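Local coordinates for protein amidase, hydantoinase/carbamoylase family (Burkholderia vietnamiensis, PDB 5I4M) that probably hydrolyses N-carbamoyl-L-amino acids as a two-zinc amidase of the peptidase M20 family, at residues A[209-214]-A[377-382]; A[278-283]-A[309-314]. One frame throughout, in Å; residues are numbered along the deposited sequence.

Contact 1 of 2, residues A[209-214]-A[377-382]. With ZN (zinc ion), chain C; 3PG (3-phosphoglyceric acid), chain E.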
ATOM      1  N   GLU A 209     -23.654 -12.666 -23.743  1.00  8.12           N
ATOM      2  CA  GLU A 209     -23.521 -11.998 -22.454  1.00  7.87           C
ATOM      3  C   GLU A 209     -24.031 -10.564 -22.563  1.00 10.10           C
ATOM      4  O   GLU A 209     -23.629  -9.810 -23.454  1.00  7.75           O
ATOM      5  CB  GLU A 209     -22.073 -12.019 -21.950  1.00  7.59           C
ATOM      6  CG  GLU A 209     -21.875 -11.250 -20.620  1.00  7.35           C
ATOM      7  CD  GLU A 209     -20.527 -11.517 -19.977  1.00 10.88           C
ATOM      8  OE1 GLU A 209     -19.741 -12.278 -20.570  1.00 10.60           O
ATOM      9  OE2 GLU A 209     -20.260 -10.990 -18.868  1.00  9.91           O
ATOM     10  N   LEU A 210     -24.917 -10.204 -21.651  1.00  7.86           N
ATOM     11  CA  LEU A 210     -25.459  -8.859 -21.522  1.00  7.87           C
ATOM     12  C   LEU A 210     -24.653  -8.105 -20.463  1.00  7.63           C
ATOM     13  O   LEU A 210     -24.396  -8.640 -19.379  1.00  8.72           O
ATOM     14  CB  LEU A 210     -26.941  -8.955 -21.135  1.00  8.18           C
ATOM     15  CG  LEU A 210     -27.673  -7.701 -20.668  1.00 10.42           C
ATOM     16  CD1 LEU A 210     -27.762  -6.693 -21.789  1.00  8.36           C
ATOM     17  CD2 LEU A 210     -29.073  -8.101 -20.169  1.00 13.73           C
ATOM     18  N   HIS A 211     -24.231  -6.879 -20.776  1.00  7.49           N
ATOM     19  CA  HIS A 211     -23.348  -6.144 -19.867  1.00  9.94           C
ATOM     20  C   HIS A 211     -23.522  -4.648 -20.083  1.00 10.37           C
ATOM     21  O   HIS A 211     -23.887  -4.209 -21.174  1.00  8.90           O
ATOM     22  CB  HIS A 211     -21.887  -6.531 -20.116  1.00  8.38           C
ATOM     23  CG  HIS A 211     -20.995  -6.369 -18.925  1.00  6.86           C
ATOM     24  ND1 HIS A 211     -20.564  -5.138 -18.475  1.00  8.30           N
ATOM     25  CD2 HIS A 211     -20.424  -7.291 -18.112  1.00  6.63           C
ATOM     26  CE1 HIS A 211     -19.767  -5.311 -17.430  1.00  9.24           C
ATOM     27  NE2 HIS A 211     -19.669  -6.607 -17.188  1.00  7.70           N
ATOM     28  N   ILE A 212     -23.256  -3.851 -19.042  1.00 10.49           N
ATOM     29  CA  ILE A 212     -23.209  -2.412 -19.268  1.00 10.20           C
ATOM     30  C   ILE A 212     -21.931  -2.084 -20.033  1.00  7.95           C
ATOM     31  O   ILE A 212     -20.918  -2.794 -19.931  1.00  6.94           O
ATOM     32  CB  ILE A 212     -23.287  -1.605 -17.957  1.00 12.13           C
ATOM     33  CG1 ILE A 212     -22.172  -2.026 -16.998  1.00 12.44           C
ATOM     34  CG2 ILE A 212     -24.662  -1.761 -17.303  1.00  8.19           C
ATOM     35  CD1 ILE A 212     -21.834  -0.953 -15.981  1.00  7.23           C
ATOM     36  N   GLU A 213     -21.969  -0.988 -20.793  1.00  9.47           N
ATOM     37  CA  GLU A 213     -20.837  -0.640 -21.652  1.00 12.03           C
ATOM     38  C   GLU A 213     -19.548  -0.420 -20.857  1.00 11.86           C
ATOM     39  O   GLU A 213     -18.460  -0.810 -21.305  1.00 10.97           O
ATOM     40  CB  GLU A 213     -21.160   0.612 -22.461  1.00  9.50           C
ATOM     41  CG  GLU A 213     -19.992   1.018 -23.357  1.00  8.73           C
ATOM     42  CD  GLU A 213     -20.155   2.406 -23.935  1.00 11.84           C
ATOM     43  OE1 GLU A 213     -19.132   3.038 -24.256  1.00 12.17           O
ATOM     44  OE2 GLU A 213     -21.300   2.870 -24.048  1.00 11.93           O
ATOM     45  N   GLN A 214     -19.649   0.242 -19.701  1.00  9.78           N
ATOM     46  CA  GLN A 214     -18.521   0.658 -18.871  1.00  9.64           C
ATOM     47  C   GLN A 214     -17.711   1.774 -19.517  1.00 11.71           C
ATOM     48  O   GLN A 214     -16.579   2.046 -19.100  1.00 15.15           O
ATOM     49  CB  GLN A 214     -17.616  -0.528 -18.516  1.00  6.54           C
ATOM     50  CG  GLN A 214     -18.390  -1.639 -17.822  1.00  6.89           C
ATOM     51  CD  GLN A 214     -17.517  -2.821 -17.498  1.00 12.38           C
ATOM     52  OE1 GLN A 214     -17.107  -3.551 -18.395  1.00  9.49           O
ATOM     53  NE2 GLN A 214     -17.230  -3.023 -16.210  1.00  8.47           N
ATOM     54  N   ALA A 377     -13.657  -3.554 -21.975  1.00  8.24           N
ATOM     55  CA  ALA A 377     -13.351  -4.461 -20.880  1.00  6.68           C
ATOM     56  C   ALA A 377     -13.304  -5.897 -21.385  1.00  8.46           C
ATOM     57  O   ALA A 377     -13.752  -6.209 -22.494  1.00  9.11           O
ATOM     58  CB  ALA A 377     -14.392  -4.344 -19.763  1.00  7.42           C
ATOM     59  N   GLY A 378     -12.736  -6.766 -20.561  1.00 11.21           N
ATOM     60  CA  GLY A 378     -12.835  -8.189 -20.785  1.00 12.96           C
ATOM     61  C   GLY A 378     -14.092  -8.744 -20.136  1.00 12.47           C
ATOM     62  O   GLY A 378     -14.596  -8.208 -19.150  1.00 12.80           O
ATOM     63  N   HIS A 379     -14.602  -9.826 -20.718  1.00  8.44           N
ATOM     64  CA  HIS A 379     -15.778 -10.504 -20.204  1.00  6.91           C
ATOM     65  C   HIS A 379     -15.586 -11.996 -20.376  1.00 10.61           C
ATOM     66  O   HIS A 379     -14.813 -12.438 -21.222  1.00 11.29           O
ATOM     67  CB  HIS A 379     -17.041 -10.049 -20.933  1.00  7.94           C
ATOM     68  CG  HIS A 379     -17.179  -8.569 -20.980  1.00  8.42           C
ATOM     69  ND1 HIS A 379     -17.634  -7.837 -19.904  1.00  9.77           N
ATOM     70  CD2 HIS A 379     -16.876  -7.675 -21.950  1.00  8.85           C
ATOM     71  CE1 HIS A 379     -17.625  -6.553 -20.221  1.00 11.30           C
ATOM     72  NE2 HIS A 379     -17.177  -6.429 -21.458  1.00 10.21           N
ATOM     73  N   ASP A 380     -16.308 -12.771 -19.569  1.00  7.08           N
ATOM     74  CA  ASP A 380     -16.275 -14.213 -19.758  1.00  8.80           C
ATOM     75  C   ASP A 380     -16.630 -14.591 -21.190  1.00  8.76           C
ATOM     76  O   ASP A 380     -16.071 -15.548 -21.731  1.00  9.53           O
ATOM     77  CB  ASP A 380     -17.204 -14.884 -18.752  1.00 10.99           C
ATOM     78  CG  ASP A 380     -16.766 -14.631 -17.321  1.00 11.73           C
ATOM     79  OD1 ASP A 380     -15.674 -15.106 -16.957  1.00 12.07           O
ATOM     80  OD2 ASP A 380     -17.503 -13.959 -16.555  1.00 14.38           O
ATOM     81  N   ALA A 381     -17.510 -13.813 -21.834  1.00  8.25           N
ATOM     82  CA  ALA A 381     -17.847 -14.058 -23.232  1.00  7.58           C
ATOM     83  C   ALA A 381     -16.617 -14.054 -24.144  1.00 10.48           C
ATOM     84  O   ALA A 381     -16.623 -14.725 -25.183  1.00 11.56           O
ATOM     85  CB  ALA A 381     -18.854 -13.014 -23.715  1.00 11.64           C
ATOM     86  N   CYS A 382     -15.564 -13.303 -23.796  1.00  7.91           N
ATOM     87  CA  CYS A 382     -14.369 -13.296 -24.648  1.00  9.60           C
ATOM     88  C   CYS A 382     -13.733 -14.673 -24.723  1.00  9.80           C
ATOM     89  O   CYS A 382     -13.199 -15.064 -25.770  1.00  9.37           O
ATOM     90  CB  CYS A 382     -13.344 -12.276 -24.146  1.00  8.75           C
ATOM     91  SG  CYS A 382     -13.992 -10.580 -24.078  1.00 12.76           S
TER
HETATM   92 ZN    ZN C 501     -17.978  -7.240 -15.862  0.75 10.74          ZN
HETATM   93  C1  3PG E 503     -11.380  -6.103 -17.082  0.84 11.34           C
HETATM   94  O1  3PG E 503     -10.762  -5.353 -16.305  0.84  7.50           O
HETATM   95  O2  3PG E 503     -11.666  -5.776 -18.254  0.84  7.96           O
HETATM   96  C2  3PG E 503     -11.788  -7.455 -16.571  0.84 16.11           C
HETATM   97  O3  3PG E 503     -12.035  -8.348 -17.671  0.84 23.09           O
HETATM   98  C3  3PG E 503     -13.057  -7.293 -15.766  0.84 12.18           C
HETATM   99  O1P 3PG E 503     -14.110  -6.856 -16.628  0.84 10.20           O
HETATM  100  P   3PG E 503     -15.473  -6.232 -15.971  0.84 21.06           P
HETATM  101  O2P 3PG E 503     -15.856  -7.150 -14.834  0.84 12.66           O
HETATM  102  O3P 3PG E 503     -15.044  -4.854 -15.489  0.84  7.41           O
HETATM  103  O4P 3PG E 503     -16.479  -6.254 -17.136  0.84 15.10           O
HETATM  104  O   HOH W   1     -18.051 -11.562 -17.761  1.00  8.34           O
HETATM  105  O   HOH W   2     -17.248  -3.404 -21.105  1.00 15.77           O
HETATM  106  O   HOH W   3     -17.569  -8.853 -17.278  1.00 10.03           O
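His211 and His379 meet in an edge-to-face pair. The edge of His379 is turned to a face of His211, with CE1 over the middle of that ring. The centroids are 4.3 Å apart and the planes stand at 59°. His211 is a zinc ligand, its NE2 lying 2.2 Å from the metal. His104 and Asp115 complete the protein side of this site, and the phosphate of 3-phosphoglycerate adds O2P and O4P. One more ligand is a water also hydrogen-bonded to His379 ND1. The rotation of the His211 ring is fixed at its edge, where ND1 donates to Ile212 O at 2.8 Å, in the carbonyl plane and on a lone pair. Gln214 divides its amide: NE2 donates to phosphate O3P at 2.9 Å and is also bonded to Ser402, while OE1 takes a water that also reaches His379 NE2 and Glu213 O. Gln214 OE1 also lies 3.1 Å from Ala377 CB. Gly378 N donates to carboxylate O2 of the ligand at 2.7 Å, in a nearly straight bond. Further out, the extended Glu209 crosses His379 obliquely, OE1 3.5 Å from His379 CB, with CG anti to its backbone N (chi1 177°). Glu209 OE1 accepts from Ala381 N at 3.0 Å. Its OE2 accepts from Ser103 and from a water shared with Asp380 N and OD2. The carboxylate thus binds the first turn of helix 380-384. His247 of the second subunit packs on Gln214 and Ala377. Strand 206-212 pairs with the parallel strand 390-395, whose Met392 touches Glu209, His379 and Ala381. Helix 117-132 packs against Leu210 and Ile212.

Contact 2 of 2, residues A[278-283]-A[309-314]; sequences APYGCA and RHPDDA. With 3PG (3-phosphoglyceric acid), chain E.
Arg309 and Cys282 face each other as an antiparallel hydrogen-bonded pair. Cys282 N donates to Arg309 O at 3.0 Å, and Arg309 N returns a bond to Cys282 O at 2.9 Å. Both side chains leave the same face of the sheet. Arg309 begins there with its CB against Cys282 CB, 3.9 Å away. CG stays close to the same cysteine carbon. The chain then runs extended from CG to NE (chi2 -177°, chi3 -178°), which carries the guanidinium clear of the strand pair. NE forms a salt bridge with Asp307. At the tip, NH1 donates to carboxylate O2 of 3-phosphoglycerate, and NH2 donates to O1 of the same carboxylate at 2.8 Å. The two make a bidentate pair of hydrogen bonds, with both oxygens at the edge of the guanidinium. NH1 also donates to Gly376 O, so the group is held from the protein as well as by the ligand. Trp236 and Gln232 of strand 225-242 touch the side chain, and Gly249 of the second subunit packs on it.

Beyond the strand pair the contact passes to side-chain packing. The His310 ring lies beside the backbone of Gly281, with CD2 3.5 Å from Gly281 N. Its ND1 accepts from Asp312 N in the ring plane, which fixes the ring's rotation. Its NE2 shares a water with Tyr280 N. Pro311 CD rests on Tyr280 CB at 3.5 Å, and the two side chains cross at about a right angle. Asp312 then N-caps helix 313-334; its OD1 accepts from Val315 N and, weakly, from Ala314 N. This is the open end of the beta hairpin 282-291 and 297-310, in the M20 dimerisation region, where an arginine near the end of strand 297-310 reaches the ligand carboxylate.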
ATOM      1  N   ALA A 278      -2.812   6.538 -28.750  1.00 16.85           N
ATOM      2  CA  ALA A 278      -4.153   7.080 -28.870  1.00 16.29           C
ATOM      3  C   ALA A 278      -4.674   6.865 -30.296  1.00 12.23           C
ATOM      4  O   ALA A 278      -3.890   6.754 -31.242  1.00 13.36           O
ATOM      5  CB  ALA A 278      -4.146   8.569 -28.520  1.00 16.56           C
ATOM      6  N   PRO A 279      -5.997   6.815 -30.484  1.00 10.96           N
ATOM      7  CA  PRO A 279      -7.025   7.057 -29.468  1.00 12.21           C
ATOM      8  C   PRO A 279      -7.454   5.856 -28.638  1.00 13.50           C
ATOM      9  O   PRO A 279      -8.210   6.039 -27.690  1.00 13.46           O
ATOM     10  CB  PRO A 279      -8.209   7.542 -30.305  1.00 16.21           C
ATOM     11  CG  PRO A 279      -8.069   6.796 -31.571  1.00 14.48           C
ATOM     12  CD  PRO A 279      -6.577   6.761 -31.836  1.00 12.02           C
ATOM     13  N   TYR A 280      -7.030   4.648 -28.983  1.00 14.04           N
ATOM     14  CA  TYR A 280      -7.629   3.482 -28.351  1.00 11.20           C
ATOM     15  C   TYR A 280      -6.752   2.814 -27.303  1.00 10.87           C
ATOM     16  O   TYR A 280      -7.238   1.910 -26.621  1.00 14.17           O
ATOM     17  CB  TYR A 280      -8.009   2.442 -29.404  1.00 10.12           C
ATOM     18  CG  TYR A 280      -9.003   2.972 -30.399  1.00 13.13           C
ATOM     19  CD1 TYR A 280     -10.170   3.602 -29.976  1.00 15.15           C
ATOM     20  CD2 TYR A 280      -8.770   2.859 -31.757  1.00 17.95           C
ATOM     21  CE1 TYR A 280     -11.081   4.092 -30.893  1.00 20.34           C
ATOM     22  CE2 TYR A 280      -9.669   3.348 -32.673  1.00 21.74           C
ATOM     23  CZ  TYR A 280     -10.816   3.960 -32.239  1.00 23.18           C
ATOM     24  OH  TYR A 280     -11.701   4.445 -33.166  1.00 27.51           O
ATOM     25  N   GLY A 281      -5.490   3.211 -27.164  1.00  9.76           N
ATOM     26  CA  GLY A 281      -4.661   2.613 -26.129  1.00 11.07           C
ATOM     27  C   GLY A 281      -5.199   2.907 -24.738  1.00 12.17           C
ATOM     28  O   GLY A 281      -5.701   3.998 -24.461  1.00 10.11           O
ATOM     29  N   CYS A 282      -5.120   1.899 -23.867  1.00 10.56           N
ATOM     30  CA  CYS A 282      -5.470   2.005 -22.455  1.00  9.89           C
ATOM     31  C   CYS A 282      -4.286   1.523 -21.636  1.00  6.98           C
ATOM     32  O   CYS A 282      -3.738   0.454 -21.921  1.00 10.47           O
ATOM     33  CB  CYS A 282      -6.705   1.159 -22.099  1.00 11.57           C
ATOM     34  SG  CYS A 282      -8.144   1.386 -23.167  1.00 11.27           S
ATOM     35  N   ALA A 283      -3.913   2.282 -20.599  1.00  9.63           N
ATOM     36  CA  ALA A 283      -2.754   1.916 -19.786  1.00  8.71           C
ATOM     37  C   ALA A 283      -2.921   2.469 -18.384  1.00 10.19           C
ATOM     38  O   ALA A 283      -3.187   3.664 -18.223  1.00 11.84           O
ATOM     39  CB  ALA A 283      -1.447   2.433 -20.399  1.00  9.04           C
ATOM     40  N   ARG A 309      -4.187  -2.290 -22.761  1.00  9.42           N
ATOM     41  CA  ARG A 309      -5.239  -2.783 -23.648  1.00 10.70           C
ATOM     42  C   ARG A 309      -5.180  -2.042 -24.977  1.00  8.26           C
ATOM     43  O   ARG A 309      -4.851  -0.852 -25.020  1.00  8.52           O
ATOM     44  CB  ARG A 309      -6.638  -2.590 -23.034  1.00  6.90           C
ATOM     45  CG  ARG A 309      -6.667  -2.872 -21.542  1.00  6.31           C
ATOM     46  CD  ARG A 309      -8.067  -2.744 -20.969  1.00  7.50           C
ATOM     47  NE  ARG A 309      -8.006  -2.981 -19.533  1.00  7.06           N
ATOM     48  CZ  ARG A 309      -9.008  -3.469 -18.814  1.00 11.57           C
ATOM     49  NH1 ARG A 309     -10.170  -3.755 -19.397  1.00  6.33           N
ATOM     50  NH2 ARG A 309      -8.833  -3.701 -17.521  1.00  8.72           N
ATOM     51  N   HIS A 310      -5.501  -2.755 -26.061  1.00  8.84           N
ATOM     52  CA  HIS A 310      -5.672  -2.112 -27.360  1.00  8.00           C
ATOM     53  C   HIS A 310      -6.495  -3.027 -28.254  1.00  8.13           C
ATOM     54  O   HIS A 310      -6.409  -4.257 -28.125  1.00  8.52           O
ATOM     55  CB  HIS A 310      -4.315  -1.797 -28.021  1.00  8.40           C
ATOM     56  CG  HIS A 310      -4.400  -0.760 -29.097  1.00 10.35           C
ATOM     57  ND1 HIS A 310      -4.745  -1.062 -30.396  1.00  9.67           N
ATOM     58  CD2 HIS A 310      -4.209   0.582 -29.060  1.00 10.15           C
ATOM     59  CE1 HIS A 310      -4.771   0.045 -31.114  1.00 14.31           C
ATOM     60  NE2 HIS A 310      -4.448   1.059 -30.328  1.00  9.63           N
ATOM     61  N   PRO A 311      -7.298  -2.468 -29.165  1.00  8.98           N
ATOM     62  CA  PRO A 311      -8.077  -3.317 -30.082  1.00  9.50           C
ATOM     63  C   PRO A 311      -7.251  -3.965 -31.174  1.00 11.36           C
ATOM     64  O   PRO A 311      -7.785  -4.812 -31.898  1.00 11.74           O
ATOM     65  CB  PRO A 311      -9.090  -2.341 -30.692  1.00 13.46           C
ATOM     66  CG  PRO A 311      -8.420  -0.980 -30.556  1.00 14.75           C
ATOM     67  CD  PRO A 311      -7.714  -1.053 -29.239  1.00 11.24           C
ATOM     68  N   ASP A 312      -5.992  -3.578 -31.340  1.00 10.73           N
ATOM     69  CA  ASP A 312      -5.131  -4.139 -32.371  1.00 12.48           C
ATOM     70  C   ASP A 312      -3.984  -4.890 -31.708  1.00 10.26           C
ATOM     71  O   ASP A 312      -3.237  -4.306 -30.918  1.00  9.45           O
ATOM     72  CB  ASP A 312      -4.605  -3.043 -33.294  1.00 12.46           C
ATOM     73  CG  ASP A 312      -3.739  -3.599 -34.389  1.00 18.12           C
ATOM     74  OD1 ASP A 312      -2.571  -3.910 -34.099  1.00 18.97           O
ATOM     75  OD2 ASP A 312      -4.229  -3.749 -35.528  1.00 18.23           O
ATOM     76  N   ASP A 313      -3.835  -6.175 -32.049  1.00 12.03           N
ATOM     77  CA  ASP A 313      -2.833  -7.011 -31.385  1.00 12.26           C
ATOM     78  C   ASP A 313      -1.417  -6.482 -31.607  1.00 13.19           C
ATOM     79  O   ASP A 313      -0.581  -6.514 -30.695  1.00  9.82           O
ATOM     80  CB  ASP A 313      -2.952  -8.458 -31.881  1.00 13.47           C
ATOM     81  CG  ASP A 313      -2.284  -9.459 -30.947  1.00 17.44           C
ATOM     82  OD1 ASP A 313      -2.474  -9.359 -29.718  1.00 11.65           O
ATOM     83  OD2 ASP A 313      -1.551 -10.342 -31.443  1.00 17.86           O
ATOM     84  N   ALA A 314      -1.128  -5.981 -32.808  1.00 10.58           N
ATOM     85  CA  ALA A 314       0.216  -5.481 -33.090  1.00 12.04           C
ATOM     86  C   ALA A 314       0.532  -4.234 -32.268  1.00 10.75           C
ATOM     87  O   ALA A 314       1.668  -4.057 -31.807  1.00 10.82           O
ATOM     88  CB  ALA A 314       0.370  -5.191 -34.585  1.00 11.74           C
TER
HETATM   89  C1  3PG E 503     -11.380  -6.103 -17.082  0.84 11.34           C
HETATM   90  O1  3PG E 503     -10.762  -5.353 -16.305  0.84  7.50           O
HETATM   91  O2  3PG E 503     -11.666  -5.776 -18.254  0.84  7.96           O
HETATM   92  C2  3PG E 503     -11.788  -7.455 -16.571  0.84 16.11           C
HETATM   93  O3  3PG E 503     -12.035  -8.348 -17.671  0.84 23.09           O
HETATM   94  C3  3PG E 503     -13.057  -7.293 -15.766  0.84 12.18           C
HETATM   95  O1P 3PG E 503     -14.110  -6.856 -16.628  0.84 10.20           O
HETATM   96  P   3PG E 503     -15.473  -6.232 -15.971  0.84 21.06           P
HETATM   97  O2P 3PG E 503     -15.856  -7.150 -14.834  0.84 12.66           O
HETATM   98  O3P 3PG E 503     -15.044  -4.854 -15.489  0.84  7.41           O
HETATM   99  O4P 3PG E 503     -16.479  -6.254 -17.136  0.84 15.10           O
HETATM  100  O   HOH W   4      -5.245   3.734 -31.195  1.00 11.53           O

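How the contacts relate
Contact 1 lies deep in the chain; contact 2 lies about 17 Å away, centre to centre, and passes from buried strands to the exposed side chain of Tyr280. The first joins a parallel strand of the metal-binding part to a loop and helix start. The second pairs the two strands at the open end of a hairpin of the dimerisation region. They meet at the ligand, where Ala377 CA packs on Arg309 NH1 at 3.6 Å. Contact 1 supplies a zinc ligand, a hydrogen bond to the phosphate and a backbone N-H to the carboxylate, whereas contact 2 sets a guanidinium, probably charged, against the carboxylate. The second subunit touches both, and its His247 and Asn296 also bind the ligand.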